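Local coordinates for protein phenylacetate-CoA oxygenase subunit PaaB (Ralstonia eutropha JMP134, PDB 3EGR) that is a small subunit of the phenylacetate-CoA oxygenase, the enzyme that probably epoxidises the aromatic ring of phenylacetyl-CoA during phenylacetate degradation, at residues W7-V12 against V56-I61. Numbering follows the deposited sequence.
Sequences WPLWEV and VPSTAI. With SCN (thiocyanate ion), chain C.
Val56 is bonded at both backbone atoms to Glu11, which identifies an antiparallel hydrogen-bonded pair: Glu11 N gives its proton to Val56 O at 2.6 Å, nearly along the C=O axis, and Val56 N reaches Glu11 O at 3.0 Å in the carbonyl plane. Pro57, facing Trp10 as the non-hydrogen-bonded pair (CA to CA 4.2 Å), has no N-H to offer. Its ring crosses the indole obliquely, with Pro57 CD 3.5 Å from Trp10 CZ3 and Pro57 CA over one face toward the rim. Trp10 CG, anti to the carbonyl carbon, carries the indole to helix 33-45, and NE1 bonds Ala30 O. Just past the last bridge, Ser58 N hydrogen-bonds Leu9 O, almost straight at hydrogen (172°) but above the carbonyl plane. Ser58 OG, beside its own backbone N, turns to Glu11 OE2 at 3.1 Å, a weak bond not settled against the thiocyanate nitrogen, a second acceptor 3.3 Å from Ser58 OG. Glu11, bent at chi2 (-55°), brings OE1 to His24 and Ser27. Beyond a short 3-10 turn, where Ala60 N bonds Pro57 O, the Ile61 side chain crosses that of Glu11 at about a right angle, Ile61 CD1 touching Glu11 CG. Val56, Pro57 and Ala60 also pack on a second subunit. The arrangement is an antiparallel pairing of central strand 9-15 with strand 52-57, outermost within this chain, ended by a 3-10 turn, in the 2-1-3 PaaB-family sheet.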
loop_
_atom_site.group_PDB
_atom_site.type_symbol
_atom_site.label_atom_id
_atom_site.label_comp_id
_atom_site.label_asym_id
_atom_site.label_seq_id
_atom_site.Cartn_x
_atom_site.Cartn_y
_atom_site.Cartn_z
ATOM N N TRP A 7 13.155 6.607 -5.147
ATOM C CA TRP A 7 13.578 6.334 -3.779
ATOM C C TRP A 7 12.530 6.863 -2.811
ATOM O O TRP A 7 12.771 7.829 -2.079
ATOM C CB TRP A 7 14.904 7.018 -3.479
ATOM C CG TRP A 7 16.080 6.378 -4.114
ATOM C CD1 TRP A 7 16.398 6.386 -5.434
ATOM C CD2 TRP A 7 17.116 5.645 -3.453
ATOM N NE1 TRP A 7 17.549 5.691 -5.640
ATOM C CE2 TRP A 7 18.024 5.235 -4.443
ATOM C CE3 TRP A 7 17.371 5.309 -2.114
ATOM C CZ2 TRP A 7 19.176 4.506 -4.147
ATOM C CZ3 TRP A 7 18.508 4.578 -1.816
ATOM C CH2 TRP A 7 19.401 4.184 -2.832
ATOM N N PRO A 8 11.359 6.225 -2.792
ATOM C CA PRO A 8 10.290 6.695 -1.930
ATOM C C PRO A 8 10.619 6.570 -0.435
ATOM O O PRO A 8 11.604 5.907 -0.054
ATOM C CB PRO A 8 9.121 5.780 -2.311
ATOM C CG PRO A 8 9.765 4.553 -2.837
ATOM C CD PRO A 8 10.970 5.028 -3.557
ATOM N N LEU A 9 9.785 7.221 0.381
ATOM C CA LEU A 9 9.944 7.266 1.830
ATOM C C LEU A 9 9.286 6.046 2.470
ATOM O O LEU A 9 8.208 5.623 2.049
ATOM C CB LEU A 9 9.328 8.556 2.396
ATOM C CG LEU A 9 9.589 8.821 3.890
ATOM C CD1 LEU A 9 11.077 9.245 4.086
ATOM C CD2 LEU A 9 8.624 9.859 4.444
ATOM N N TRP A 10 9.958 5.483 3.475
ATOM C CA TRP A 10 9.486 4.309 4.228
ATOM C C TRP A 10 9.500 4.642 5.700
ATOM O O TRP A 10 10.405 5.327 6.178
ATOM C CB TRP A 10 10.393 3.095 3.987
ATOM C CG TRP A 10 10.484 2.727 2.526
ATOM C CD1 TRP A 10 11.206 3.379 1.581
ATOM C CD2 TRP A 10 9.813 1.652 1.850
ATOM N NE1 TRP A 10 11.028 2.788 0.365
ATOM C CE2 TRP A 10 10.171 1.729 0.498
ATOM C CE3 TRP A 10 8.949 0.630 2.257
ATOM C CZ2 TRP A 10 9.697 0.826 -0.461
ATOM C CZ3 TRP A 10 8.470 -0.272 1.290
ATOM C CH2 TRP A 10 8.860 -0.168 -0.042
ATOM N N GLU A 11 8.484 4.197 6.421
ATOM C CA GLU A 11 8.518 4.289 7.868
ATOM C C GLU A 11 9.013 2.960 8.422
ATOM O O GLU A 11 8.676 1.883 7.900
ATOM C CB GLU A 11 7.145 4.636 8.434
ATOM C CG GLU A 11 6.571 5.963 7.943
ATOM C CD GLU A 11 7.485 7.135 8.188
ATOM O OE1 GLU A 11 8.252 7.133 9.178
ATOM O OE2 GLU A 11 7.425 8.083 7.391
ATOM N N VAL A 12 9.823 3.051 9.473
ATOM C CA VAL A 12 10.476 1.897 10.058
ATOM C C VAL A 12 9.965 1.694 11.485
ATOM O O VAL A 12 9.976 2.622 12.297
ATOM C CB VAL A 12 12.003 2.121 10.097
ATOM C CG1 VAL A 12 12.727 0.958 10.774
ATOM C CG2 VAL A 12 12.528 2.341 8.698
ATOM N N VAL A 56 7.310 0.111 5.974
ATOM C CA VAL A 56 6.036 0.471 5.362
ATOM C C VAL A 56 6.246 1.721 4.525
ATOM O O VAL A 56 6.792 2.720 5.024
ATOM C CB VAL A 56 4.985 0.808 6.430
ATOM C CG1 VAL A 56 3.642 0.948 5.799
ATOM C CG2 VAL A 56 4.981 -0.261 7.503
ATOM N N PRO A 57 5.838 1.679 3.246
ATOM C CA PRO A 57 5.897 2.910 2.485
ATOM C C PRO A 57 4.984 3.931 3.138
ATOM O O PRO A 57 3.867 3.577 3.534
ATOM C CB PRO A 57 5.374 2.507 1.098
ATOM C CG PRO A 57 4.789 1.192 1.234
ATOM C CD PRO A 57 5.325 0.551 2.453
ATOM N N SER A 58 5.480 5.162 3.267
ATOM C CA SER A 58 4.731 6.281 3.838
ATOM C C SER A 58 3.306 6.409 3.298
ATOM O O SER A 58 2.363 6.637 4.054
ATOM C CB SER A 58 5.477 7.594 3.572
ATOM O OG SER A 58 6.594 7.742 4.429
ATOM N N THR A 59 3.150 6.242 1.991
ATOM C CA THR A 59 1.859 6.390 1.362
ATOM C C THR A 59 0.833 5.423 1.914
ATOM O O THR A 59 -0.340 5.626 1.743
ATOM C CB THR A 59 1.972 6.267 -0.165
ATOM O OG1 THR A 59 2.693 5.067 -0.516
ATOM C CG2 THR A 59 2.691 7.503 -0.706
ATOM N N ALA A 60 1.261 4.372 2.597
ATOM C CA ALA A 60 0.335 3.371 3.124
ATOM C C ALA A 60 -0.267 3.770 4.484
ATOM O O ALA A 60 -1.197 3.128 4.953
ATOM C CB ALA A 60 1.037 2.021 3.220
ATOM N N ILE A 61 0.256 4.815 5.113
ATOM C CA ILE A 61 -0.189 5.224 6.445
ATOM C C ILE A 61 -1.230 6.327 6.340
ATOM O O ILE A 61 -0.987 7.321 5.689
ATOM C CB ILE A 61 1.018 5.754 7.298
ATOM C CG1 ILE A 61 2.013 4.622 7.574
ATOM C CG2 ILE A 61 0.544 6.310 8.603
ATOM C CD1 ILE A 61 3.411 5.087 7.832
HETATM S S SCN C . 2.275 9.764 7.809
HETATM C C SCN C . 4.049 9.430 7.755
HETATM N N SCN C . 5.059 8.934 7.082
HETATM O O HOH W 1 6.113 6.107 0.336
#